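Local coordinates for protein serine--tRNA ligase, cytoplasmic (Candida albicans, PDB 3QO8) that catalyses the attachment of serine to tRNA(Ser), first activating the amino acid with ATP to Ser-AMP and then passing it to the acceptor end of the tRNA, at residues A[412-415]-A[416-420]; A[181-184]-A[185-188]; A[259-263]-A[264-268]; A[192-195]-A[196-200]; A[224-227]-A[228-232]. One frame throughout, in Å; residues are numbered along the deposited sequence. Where two conformers were deposited one is given.

Interaction 1 (A[412-415]-A[416-420]). With SSA (5'-O-(N-(L-seryl)-sulfamoyl)adenosine), chain D.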
# COMPACT_ATOMS: atom_id res chain seq x y z
N ILE A 412 -3.36 -6.35 -17.61
CA ILE A 412 -3.88 -7.71 -17.58
C ILE A 412 -5.24 -7.77 -18.26
O ILE A 412 -5.51 -8.68 -19.06
CB ILE A 412 -3.99 -8.27 -16.15
CG1 ILE A 412 -2.59 -8.61 -15.61
CG2 ILE A 412 -4.91 -9.52 -16.15
CD1 ILE A 412 -2.55 -8.95 -14.09
N CYS A 413 -6.11 -6.80 -17.97
CA CYS A 413 -7.43 -6.78 -18.62
C CYS A 413 -7.32 -6.82 -20.15
O CYS A 413 -8.06 -7.53 -20.82
CB CYS A 413 -8.23 -5.56 -18.19
SG CYS A 413 -8.62 -5.56 -16.43
N CYS A 414 -6.38 -6.06 -20.71
CA CYS A 414 -6.20 -6.03 -22.16
C CYS A 414 -5.69 -7.36 -22.71
O CYS A 414 -6.14 -7.87 -23.75
CB CYS A 414 -5.23 -4.91 -22.55
SG CYS A 414 -5.17 -4.63 -24.33
N ILE A 415 -4.73 -7.94 -21.99
CA ILE A 415 -4.22 -9.26 -22.31
C ILE A 415 -5.34 -10.29 -22.31
O ILE A 415 -5.47 -11.10 -23.24
CB ILE A 415 -3.11 -9.67 -21.32
CG1 ILE A 415 -1.84 -8.84 -21.59
CG2 ILE A 415 -2.82 -11.18 -21.43
CD1 ILE A 415 -0.78 -8.94 -20.53
N LEU A 416 -6.14 -10.29 -21.25
CA LEU A 416 -7.23 -11.26 -21.14
C LEU A 416 -8.13 -11.22 -22.37
O LEU A 416 -8.49 -12.27 -22.92
CB LEU A 416 -8.06 -11.00 -19.89
CG LEU A 416 -7.32 -11.21 -18.55
CD1 LEU A 416 -8.18 -10.80 -17.38
CD2 LEU A 416 -6.88 -12.65 -18.40
N GLU A 417 -8.53 -10.03 -22.81
CA GLU A 417 -9.47 -10.00 -23.94
C GLU A 417 -8.78 -10.41 -25.23
O GLU A 417 -9.39 -11.06 -26.08
CB GLU A 417 -10.19 -8.65 -24.07
CG GLU A 417 -11.06 -8.31 -22.86
CD GLU A 417 -12.06 -7.20 -23.12
OE1 GLU A 417 -12.11 -6.66 -24.25
OE2 GLU A 417 -12.82 -6.88 -22.18
N ASN A 418 -7.50 -10.08 -25.36
CA ASN A 418 -6.78 -10.37 -26.61
C ASN A 418 -6.10 -11.75 -26.70
O ASN A 418 -5.66 -12.15 -27.76
CB ASN A 418 -5.76 -9.26 -26.90
CG ASN A 418 -6.41 -8.01 -27.46
OD1 ASN A 418 -6.95 -8.03 -28.57
ND2 ASN A 418 -6.37 -6.91 -26.70
N TYR A 419 -6.02 -12.46 -25.58
CA TYR A 419 -5.32 -13.74 -25.55
C TYR A 419 -6.26 -14.88 -25.22
O TYR A 419 -5.83 -16.01 -25.05
CB TYR A 419 -4.11 -13.71 -24.60
CG TYR A 419 -2.87 -13.13 -25.24
CD1 TYR A 419 -2.70 -11.75 -25.36
CD2 TYR A 419 -1.87 -13.96 -25.74
CE1 TYR A 419 -1.56 -11.21 -25.96
CE2 TYR A 419 -0.72 -13.43 -26.35
CZ TYR A 419 -0.58 -12.05 -26.45
OH TYR A 419 0.55 -11.51 -27.04
N GLN A 420 -7.56 -14.57 -25.14
CA GLN A 420 -8.55 -15.59 -24.86
C GLN A 420 -8.75 -16.48 -26.07
O GLN A 420 -8.53 -16.07 -27.21
CB GLN A 420 -9.90 -14.95 -24.47
CG GLN A 420 -10.67 -14.32 -25.63
CD GLN A 420 -11.96 -13.66 -25.17
OE1 GLN A 420 -12.92 -14.34 -24.81
NE2 GLN A 420 -11.98 -12.32 -25.14
N10 SSA D . 6.94 -10.39 -35.17
CA SSA D . 6.68 -11.60 -34.42
CB SSA D . 7.72 -11.72 -33.30
OG SSA D . 7.45 -12.87 -32.49
C9 SSA D . 5.30 -11.55 -33.83
O9 SSA D . 4.85 -12.49 -33.20
N8 SSA D . 4.61 -10.43 -34.04
S1 SSA D . 3.19 -10.18 -33.33
O1S SSA D . 2.83 -8.79 -33.48
O2S SSA D . 2.19 -11.02 -33.92
O5' SSA D . 3.32 -10.53 -31.83
C5' SSA D . 3.87 -9.62 -30.89
C4' SSA D . 4.24 -10.40 -29.63
O4' SSA D . 3.07 -10.77 -28.90
C3' SSA D . 4.95 -11.70 -29.97
O3' SSA D . 6.37 -11.55 -29.87
C2' SSA D . 4.46 -12.69 -28.95
O2' SSA D . 5.36 -12.75 -27.84
C1' SSA D . 3.13 -12.14 -28.47
N9 SSA D . 2.06 -12.95 -29.10
C8 SSA D . 1.28 -12.60 -30.14
N7 SSA D . 0.45 -13.63 -30.42
C5 SSA D . 0.72 -14.63 -29.55
C6 SSA D . 0.21 -15.90 -29.35
N6 SSA D . -0.80 -16.38 -30.13
N1 SSA D . 0.73 -16.67 -28.37
C2 SSA D . 1.71 -16.22 -27.58
N3 SSA D . 2.23 -14.99 -27.75
C4 SSA D . 1.75 -14.19 -28.73
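I412 and L416 lie side by side on one flank of the helix and point the same way, with CG2 of I412 3.7 Å from CD1 of L416. One turn on, I415 and Y419 meet at a slant: CG2 of I415 comes to 4.0 Å from CD1 of Y419, and the carbonyl O of I415 sits at the edge of the tyrosine ring, in its plane. N418 turns its amide back to the preceding turn. Its CG stands beside its own backbone N (chi1 -77°), so that ND2 hydrogen-bonds C414 O at 3.1 Å from above the carbonyl plane, and the backbone N of N418 bonds it from the opposite face. SG of C414 lies 3.5 Å from that ND2, which also bonds W357 O, while OD1 takes the N-H of A144. Beyond the ring edge stands the seryl-sulfamoyl-adenosine, its N9 in close contact with OH of Y419 at 2.9 Å; the hydroxyl's hydrogen bond goes to L330 O. This is i to i+4 packing near the C-terminal end of helix 408-419 in the class II synthetase core, where Y419 lines a second pocket for the adenylate analogue, apart from the one that holds the probable serine- and ATP-site residues.

Interaction 2 (A[181-184]-A[185-188]); sequences RNYG and VFLN
N182 O takes two backbone N-H groups, a good bond from F186 N at 3.2 Å and a weak one from V185 N at 3.0 Å. This is the first turn of helix 183-200, with N182 at the N-cap position; its side chain makes no capping bond here and instead reaches D162 O through ND2. Two regular bonds then carry the helix forward, L187 N to Y183 O at 2.8 Å and N188 N to G184 O. The main side-chain meeting is between Y183 and F186, an offset edge-to-face pair with ring centroids 5.8 Å apart and planes at 62°. F186 gives the edge and Y183 the face. In both residues CG stands beside the backbone N (chi1 -73° for each), a choice that swings the two rings back toward the start of the helix. V185 lies on another flank: its CG2 comes to 3.8 Å from R181 N, and its CB to 3.4 Å from N182 O.

The turn sits at the dimer interface, where V185 and F186 pack on L196 and P206 of the second subunit. R181 continues a sheet by antiparallel pairing with a strand of the second subunit and bonds Y254 OH of that chain through NH1, while NH2 makes a salt bridge to D162 of its own chain. Between the two rings, the closest approach is CD2 of Y183 to CD2 of F186, 3.7 Å.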
# COMPACT_ATOMS: atom_id res chain seq x y z
N ARG A 181 -5.70 -14.24 -7.58
CA ARG A 181 -5.53 -15.65 -7.22
C ARG A 181 -4.76 -16.40 -8.29
O ARG A 181 -4.94 -16.13 -9.48
CB ARG A 181 -6.89 -16.36 -7.12
CG ARG A 181 -7.74 -16.04 -5.93
CD ARG A 181 -9.11 -16.73 -6.07
NE ARG A 181 -8.97 -18.15 -6.41
CZ ARG A 181 -8.94 -19.14 -5.52
NH1 ARG A 181 -9.04 -18.90 -4.21
NH2 ARG A 181 -8.81 -20.39 -5.95
N ASN A 182 -3.93 -17.37 -7.88
CA ASN A 182 -3.30 -18.26 -8.85
C ASN A 182 -2.61 -17.46 -9.95
O ASN A 182 -1.76 -16.61 -9.67
CB ASN A 182 -4.35 -19.18 -9.49
CG ASN A 182 -4.96 -20.15 -8.50
OD1 ASN A 182 -4.24 -20.83 -7.78
ND2 ASN A 182 -6.30 -20.23 -8.48
N TYR A 183 -2.98 -17.72 -11.19
CA TYR A 183 -2.32 -17.06 -12.31
C TYR A 183 -2.60 -15.57 -12.39
O TYR A 183 -1.89 -14.84 -13.10
CB TYR A 183 -2.62 -17.77 -13.64
CG TYR A 183 -1.91 -19.09 -13.76
CD1 TYR A 183 -2.60 -20.29 -13.65
CD2 TYR A 183 -0.53 -19.14 -13.96
CE1 TYR A 183 -1.94 -21.51 -13.75
CE2 TYR A 183 0.14 -20.35 -14.05
CZ TYR A 183 -0.57 -21.53 -13.95
OH TYR A 183 0.09 -22.73 -14.05
N GLY A 184 -3.63 -15.11 -11.70
CA GLY A 184 -3.86 -13.69 -11.55
C GLY A 184 -2.67 -13.05 -10.86
O GLY A 184 -2.19 -12.00 -11.30
N VAL A 185 -2.17 -13.68 -9.80
CA VAL A 185 -0.99 -13.19 -9.09
C VAL A 185 0.23 -13.30 -9.99
O VAL A 185 0.99 -12.35 -10.10
CB VAL A 185 -0.72 -13.98 -7.79
CG1 VAL A 185 0.54 -13.42 -7.07
CG2 VAL A 185 -1.95 -13.95 -6.84
N PHE A 186 0.40 -14.45 -10.64
CA PHE A 186 1.59 -14.69 -11.47
C PHE A 186 1.68 -13.72 -12.66
O PHE A 186 2.76 -13.25 -13.02
CB PHE A 186 1.65 -16.13 -11.96
CG PHE A 186 2.00 -17.14 -10.89
CD1 PHE A 186 2.92 -16.83 -9.90
CD2 PHE A 186 1.43 -18.40 -10.89
CE1 PHE A 186 3.26 -17.77 -8.92
CE2 PHE A 186 1.77 -19.35 -9.91
CZ PHE A 186 2.68 -19.03 -8.93
N LEU A 187 0.54 -13.42 -13.27
CA LEU A 187 0.53 -12.48 -14.39
C LEU A 187 0.87 -11.07 -13.93
O LEU A 187 1.57 -10.34 -14.63
CB LEU A 187 -0.83 -12.47 -15.10
CG LEU A 187 -1.06 -13.62 -16.08
CD1 LEU A 187 -2.53 -13.79 -16.40
CD2 LEU A 187 -0.23 -13.41 -17.35
N ASN A 188 0.33 -10.67 -12.79
CA ASN A 188 0.64 -9.35 -12.25
C ASN A 188 2.14 -9.21 -11.97
O ASN A 188 2.76 -8.23 -12.39
CB ASN A 188 -0.19 -9.08 -11.00
CG ASN A 188 -0.33 -7.60 -10.72
OD1 ASN A 188 -0.87 -6.85 -11.54
ND2 ASN A 188 0.10 -7.18 -9.55

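Interaction 3 (A[259-263]-A[264-268])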
# COMPACT_ATOMS: atom_id res chain seq x y z
N TRP A 259 20.73 19.83 -7.42
CA TRP A 259 21.22 20.69 -8.49
C TRP A 259 22.06 19.85 -9.43
O TRP A 259 23.11 19.34 -9.04
CB TRP A 259 22.08 21.81 -7.88
CG TRP A 259 22.42 22.94 -8.84
CD1 TRP A 259 22.43 22.88 -10.20
CD2 TRP A 259 22.78 24.28 -8.49
NE1 TRP A 259 22.79 24.10 -10.73
CE2 TRP A 259 23.00 24.98 -9.69
CE3 TRP A 259 22.94 24.96 -7.28
CZ2 TRP A 259 23.37 26.33 -9.72
CZ3 TRP A 259 23.31 26.30 -7.31
CH2 TRP A 259 23.53 26.96 -8.52
N PHE A 260 21.59 19.69 -10.66
CA PHE A 260 22.38 19.02 -11.68
C PHE A 260 23.25 20.08 -12.35
O PHE A 260 22.88 20.65 -13.37
CB PHE A 260 21.46 18.29 -12.68
CG PHE A 260 20.67 17.17 -12.05
CD1 PHE A 260 21.23 15.91 -11.90
CD2 PHE A 260 19.38 17.39 -11.59
CE1 PHE A 260 20.51 14.88 -11.31
CE2 PHE A 260 18.66 16.36 -11.00
CZ PHE A 260 19.22 15.11 -10.87
N GLU A 261 24.40 20.36 -11.74
CA GLU A 261 25.20 21.51 -12.13
C GLU A 261 26.08 21.23 -13.35
O GLU A 261 26.62 22.16 -13.95
CB GLU A 261 26.03 22.02 -10.94
CG GLU A 261 27.40 21.38 -10.80
CD GLU A 261 27.36 19.95 -10.29
OE1 GLU A 261 26.27 19.45 -9.96
OE2 GLU A 261 28.44 19.33 -10.22
N SER A 262 26.22 19.96 -13.72
CA SER A 262 26.91 19.60 -14.95
C SER A 262 26.00 18.69 -15.77
O SER A 262 26.24 17.49 -15.88
CB SER A 262 28.23 18.88 -14.65
OG SER A 262 29.00 19.63 -13.73
N PRO A 263 24.95 19.28 -16.34
CA PRO A 263 23.85 18.53 -16.95
C PRO A 263 24.26 17.73 -18.19
O PRO A 263 23.68 16.67 -18.44
CB PRO A 263 22.84 19.62 -17.31
CG PRO A 263 23.65 20.88 -17.42
CD PRO A 263 24.73 20.74 -16.40
N ALA A 264 25.24 18.22 -18.94
CA ALA A 264 25.65 17.52 -20.15
C ALA A 264 26.09 16.10 -19.83
O ALA A 264 25.85 15.18 -20.61
CB ALA A 264 26.77 18.28 -20.87
N GLU A 265 26.71 15.92 -18.67
CA GLU A 265 27.14 14.60 -18.24
C GLU A 265 26.19 13.92 -17.24
O GLU A 265 26.12 12.69 -17.21
CB GLU A 265 28.57 14.63 -17.67
CG GLU A 265 29.02 15.99 -17.13
CD GLU A 265 29.29 17.00 -18.23
OE1 GLU A 265 29.09 18.21 -17.99
OE2 GLU A 265 29.71 16.59 -19.33
N GLN A 266 25.46 14.72 -16.45
CA GLN A 266 24.62 14.16 -15.38
C GLN A 266 23.20 13.77 -15.83
O GLN A 266 22.58 12.89 -15.24
CB GLN A 266 24.51 15.15 -14.23
CG GLN A 266 25.82 15.47 -13.52
CD GLN A 266 25.68 16.66 -12.60
OE1 GLN A 266 24.94 17.59 -12.90
NE2 GLN A 266 26.38 16.63 -11.47
N LEU A 267 22.70 14.45 -16.85
CA LEU A 267 21.35 14.19 -17.36
C LEU A 267 21.46 13.61 -18.76
O LEU A 267 22.46 13.81 -19.43
CB LEU A 267 20.55 15.50 -17.39
CG LEU A 267 20.33 16.20 -16.04
CD1 LEU A 267 19.69 17.57 -16.24
CD2 LEU A 267 19.46 15.31 -15.16
N PRO A 268 20.41 12.89 -19.21
CA PRO A 268 19.16 12.67 -18.48
C PRO A 268 19.29 11.61 -17.40
O PRO A 268 20.15 10.73 -17.47
CB PRO A 268 18.23 12.13 -19.58
CG PRO A 268 19.15 11.38 -20.48
CD PRO A 268 20.40 12.25 -20.53
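L267 lays its CD2 over one face of the F260 ring, 3.8 Å from the centroid and 14° off the normal, a CH-pi contact displaced a little toward the rim. The two side chains cross at about a right angle. The other methyl of L267, CD1, lies 3.9 Å from CB of P263, so its two methyls reach F260 and P263. Q266 closes the polar side. Its chain runs extended beyond CG and crosses E261 nearly at right angles, giving NE2 to OE1 of E261 at 3.2 Å; the donor comes from above the carboxylate plane. The amide oxygen OE1 of Q266 in turn receives the N-H of S262 at 2.8 Å, from well above the carbonyl plane. S262, the N-cap residue of helix 263-266, offers its O to both E265 N and Q266 N. The turn lies in the class II core domain, away from the annotated sites, and links strand 259-260 to this short helix; P263 and L267 lean on C385 of the neighbouring strand 384-385. With both ends of its amide engaged, Q266 should have its flip fixed: NE2 meets the carboxylate and OE1 the backbone N-H, joining the loop to the helix beside an apolar patch.

Interaction 4 (A[192-195]-A[196-200])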
# COMPACT_ATOMS: atom_id res chain seq x y z
N ILE A 192 5.07 -6.76 -13.72
CA ILE A 192 5.95 -5.93 -12.92
C ILE A 192 7.43 -6.22 -13.25
O ILE A 192 8.22 -5.30 -13.49
CB ILE A 192 5.71 -6.18 -11.42
CG1 ILE A 192 4.33 -5.63 -11.00
CG2 ILE A 192 6.81 -5.54 -10.60
CD1 ILE A 192 3.83 -6.17 -9.66
N ASN A 193 7.80 -7.49 -13.27
CA ASN A 193 9.20 -7.86 -13.52
C ASN A 193 9.66 -7.70 -14.96
O ASN A 193 10.79 -7.27 -15.24
CB ASN A 193 9.47 -9.28 -13.02
CG ASN A 193 9.41 -9.36 -11.51
OD1 ASN A 193 10.03 -8.55 -10.83
ND2 ASN A 193 8.67 -10.31 -10.99
N TYR A 194 8.77 -8.02 -15.89
CA TYR A 194 9.08 -7.76 -17.30
C TYR A 194 9.28 -6.26 -17.52
O TYR A 194 10.27 -5.83 -18.13
CB TYR A 194 8.00 -8.34 -18.23
CG TYR A 194 8.22 -7.98 -19.68
CD1 TYR A 194 9.48 -8.11 -20.27
CD2 TYR A 194 7.19 -7.45 -20.45
CE1 TYR A 194 9.70 -7.77 -21.59
CE2 TYR A 194 7.39 -7.11 -21.78
CZ TYR A 194 8.65 -7.27 -22.34
OH TYR A 194 8.88 -6.93 -23.65
N GLY A 195 8.36 -5.46 -16.99
CA GLY A 195 8.45 -4.01 -17.09
C GLY A 195 9.74 -3.44 -16.53
O GLY A 195 10.36 -2.57 -17.16
N LEU A 196 10.15 -3.91 -15.35
CA LEU A 196 11.42 -3.46 -14.76
C LEU A 196 12.61 -3.88 -15.62
O LEU A 196 13.53 -3.10 -15.85
CB LEU A 196 11.59 -4.02 -13.34
CG LEU A 196 10.67 -3.40 -12.29
CD1 LEU A 196 10.77 -4.15 -10.95
CD2 LEU A 196 11.03 -1.93 -12.10
N SER A 197 12.58 -5.12 -16.09
CA SER A 197 13.68 -5.66 -16.89
C SER A 197 13.77 -4.91 -18.20
O SER A 197 14.86 -4.53 -18.66
CB SER A 197 13.47 -7.15 -17.16
OG SER A 197 14.55 -7.68 -17.91
N PHE A 198 12.59 -4.67 -18.79
CA PHE A 198 12.47 -3.96 -20.06
C PHE A 198 13.08 -2.56 -19.97
O PHE A 198 13.89 -2.17 -20.81
CB PHE A 198 10.99 -3.87 -20.45
CG PHE A 198 10.72 -3.16 -21.76
CD1 PHE A 198 10.75 -3.86 -22.96
CD2 PHE A 198 10.41 -1.82 -21.77
CE1 PHE A 198 10.49 -3.21 -24.17
CE2 PHE A 198 10.14 -1.15 -22.98
CZ PHE A 198 10.18 -1.86 -24.18
N LEU A 199 12.71 -1.81 -18.94
CA LEU A 199 13.23 -0.45 -18.80
C LEU A 199 14.68 -0.44 -18.35
O LEU A 199 15.47 0.41 -18.77
CB LEU A 199 12.37 0.37 -17.83
CG LEU A 199 10.97 0.77 -18.31
CD1 LEU A 199 10.25 1.56 -17.22
CD2 LEU A 199 11.04 1.59 -19.62
N SER A 200 15.05 -1.40 -17.51
CA SER A 200 16.43 -1.50 -17.04
C SER A 200 17.38 -1.71 -18.23
O SER A 200 18.49 -1.17 -18.27
CB SER A 200 16.56 -2.61 -15.99
OG SER A 200 17.91 -2.99 -15.81
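Y194 and F198 both carry CG anti to the backbone N (chi1 174° and -179°), and from consecutive turns of the helix these torsions send both rings out on the same flank. They form an offset edge-to-face pair, F198 presenting its edge to the face of Y194, with centroids 5.8 Å apart and planes at 66°. The nearest approach is at the phenol end: CD1 of F198 lies 3.7 Å from OH of Y194 and 4.1 Å from its CZ. CB of F198 also stands above the tyrosine face, offset toward the rim. The hydroxyl of Y194 is hydrogen-bonded to S329 OG, and F326 joins the group, meeting F198 edge-to-face and lying against Y194 at a shallow angle, so three aromatic rings gather where helix 183-200 meets helix 312-329. Beneath them the backbone bond from F198 N to Y194 O is short, 2.7 Å. On other flanks, CG2 of I192 approaches CD1 of L196 at 4.2 Å, while I192 and L199 rest on strands 269-278 and 297-307. N193 faces the second subunit, its OD1 accepting from NE2 of Q189 there. The whole is regular i to i+4 helix packing on a helix laid against the largely antiparallel, mixed sheet of the class II synthetase catalytic core, with another side turned to the dimer interface.

Interaction 5 (A[224-227]-A[228-232])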
# COMPACT_ATOMS: atom_id res chain seq x y z
N LEU A 224 -4.51 20.68 -6.51
CA LEU A 224 -5.60 20.70 -5.52
C LEU A 224 -6.68 19.65 -5.79
O LEU A 224 -7.14 18.98 -4.87
CB LEU A 224 -6.25 22.08 -5.46
CG LEU A 224 -7.46 22.19 -4.53
CD1 LEU A 224 -7.06 21.85 -3.11
CD2 LEU A 224 -8.07 23.58 -4.61
N SER A 225 -7.08 19.53 -7.04
CA SER A 225 -8.15 18.59 -7.40
C SER A 225 -7.82 17.16 -7.00
O SER A 225 -8.71 16.36 -6.72
CB SER A 225 -8.47 18.67 -8.89
OG SER A 225 -7.44 18.07 -9.66
N GLN A 226 -6.53 16.82 -6.97
CA GLN A 226 -6.12 15.49 -6.57
C GLN A 226 -6.37 15.27 -5.07
O GLN A 226 -6.80 14.19 -4.65
CB GLN A 226 -4.65 15.22 -6.95
CG GLN A 226 -4.42 15.22 -8.46
CD GLN A 226 -2.97 15.01 -8.87
OE1 GLN A 226 -2.23 15.98 -9.11
NE2 GLN A 226 -2.55 13.75 -8.96
N PHE A 227 -6.15 16.31 -4.26
CA PHE A 227 -6.43 16.20 -2.84
C PHE A 227 -7.92 16.01 -2.57
O PHE A 227 -8.31 15.40 -1.57
CB PHE A 227 -5.90 17.42 -2.08
CG PHE A 227 -4.40 17.42 -1.92
CD1 PHE A 227 -3.81 16.78 -0.84
CD2 PHE A 227 -3.59 18.07 -2.84
CE1 PHE A 227 -2.44 16.78 -0.69
CE2 PHE A 227 -2.22 18.07 -2.69
CZ PHE A 227 -1.64 17.43 -1.61
N ASP A 228 -8.75 16.52 -3.47
CA ASP A 228 -10.20 16.51 -3.29
C ASP A 228 -10.87 15.16 -3.58
O ASP A 228 -11.68 14.69 -2.79
CB ASP A 228 -10.86 17.61 -4.13
CG ASP A 228 -10.59 19.00 -3.58
OD1 ASP A 228 -10.44 19.14 -2.35
OD2 ASP A 228 -10.52 19.96 -4.38
N GLU A 229 -10.56 14.55 -4.72
CA GLU A 229 -11.27 13.34 -5.10
C GLU A 229 -10.37 12.17 -5.47
O GLU A 229 -10.84 11.15 -5.96
CB GLU A 229 -12.23 13.64 -6.26
CG GLU A 229 -11.56 14.14 -7.53
CD GLU A 229 -12.56 14.55 -8.60
OE1 GLU A 229 -13.77 14.59 -8.30
OE2 GLU A 229 -12.13 14.83 -9.74
N GLU A 230 -9.07 12.32 -5.24
CA GLU A 230 -8.14 11.26 -5.62
C GLU A 230 -7.45 10.60 -4.43
O GLU A 230 -7.42 9.37 -4.34
CB GLU A 230 -7.11 11.74 -6.64
CG GLU A 230 -6.36 10.62 -7.37
CD GLU A 230 -5.18 11.12 -8.22
OE1 GLU A 230 -4.47 12.05 -7.77
OE2 GLU A 230 -4.96 10.57 -9.33
N LEU A 231 -6.91 11.40 -3.51
CA LEU A 231 -5.95 10.87 -2.53
C LEU A 231 -6.56 10.40 -1.22
O LEU A 231 -7.38 11.09 -0.62
CB LEU A 231 -4.86 11.89 -2.23
CG LEU A 231 -4.00 12.32 -3.42
CD1 LEU A 231 -3.00 13.37 -2.98
CD2 LEU A 231 -3.30 11.12 -4.04
N TYR A 232 -6.13 9.22 -0.77
CA TYR A 232 -6.54 8.73 0.52
C TYR A 232 -5.64 9.38 1.55
O TYR A 232 -4.42 9.42 1.37
CB TYR A 232 -6.33 7.23 0.63
CG TYR A 232 -7.31 6.38 -0.13
CD1 TYR A 232 -8.51 5.99 0.46
CD2 TYR A 232 -7.03 5.94 -1.41
CE1 TYR A 232 -9.41 5.20 -0.22
CE2 TYR A 232 -7.92 5.15 -2.10
CZ TYR A 232 -9.10 4.78 -1.50
OH TYR A 232 -9.99 3.98 -2.19
O HOH W 1 -9.49 12.65 -1.59
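Q226 can be followed outward along E230, since the two side chains lie side by side and point the same way. CB of Q226 starts 3.3 Å from OE1 of E230, CG comes to 3.2 Å from the same oxygen, and CD lies 3.5 Å from it. The chain stays extended beyond CG, and at the tip NE2 of Q226 donates to OE1 of E230 at 2.8 Å, on that oxygen's syn lone pair and nearly in the amide plane. The other amide atom, OE1 of Q226, accepts from Q223 N. E230 arrives because its CG is anti to the backbone N (chi1 -164°), and its second oxygen, OE2, has a long, weak ion pair with R279, a residue that probably binds ATP. In the backbone Q226 O accepts from both E230 N and L231 N as the helix ends. On the other flank CD1 of L231 sits over one face of the F227 ring, 4.2 Å from its centroid, a CH-pi contact. A water bridges F227 O and L231 O. Helix 224-229 thus runs out toward strand 233-236, with F227 and L231 against M218 of helix 215-218 and Y242 of strand 239-243.

In the fold
Along the chain the order is interaction 2, 4, 5, 3 and then 1. Interactions 2 and 4 share helix 183-200, their centres 17 Å apart, and both touch the second subunit, so this one helix contributes to the dimer interface at two places. Interaction 1 lies buried on helix 408-419, which packs against it: I412 CD1 comes to 3.6 Å from N188 N, with the centres of interactions 1 and 2 13 Å apart. Interaction 5 stands about 30 Å from interactions 1, 2 and 4 between centres, near the probable ATP and serine sites, while interaction 3 is remote from any site, its centre 41 Å from that of interaction 1. These last two lie toward the surface.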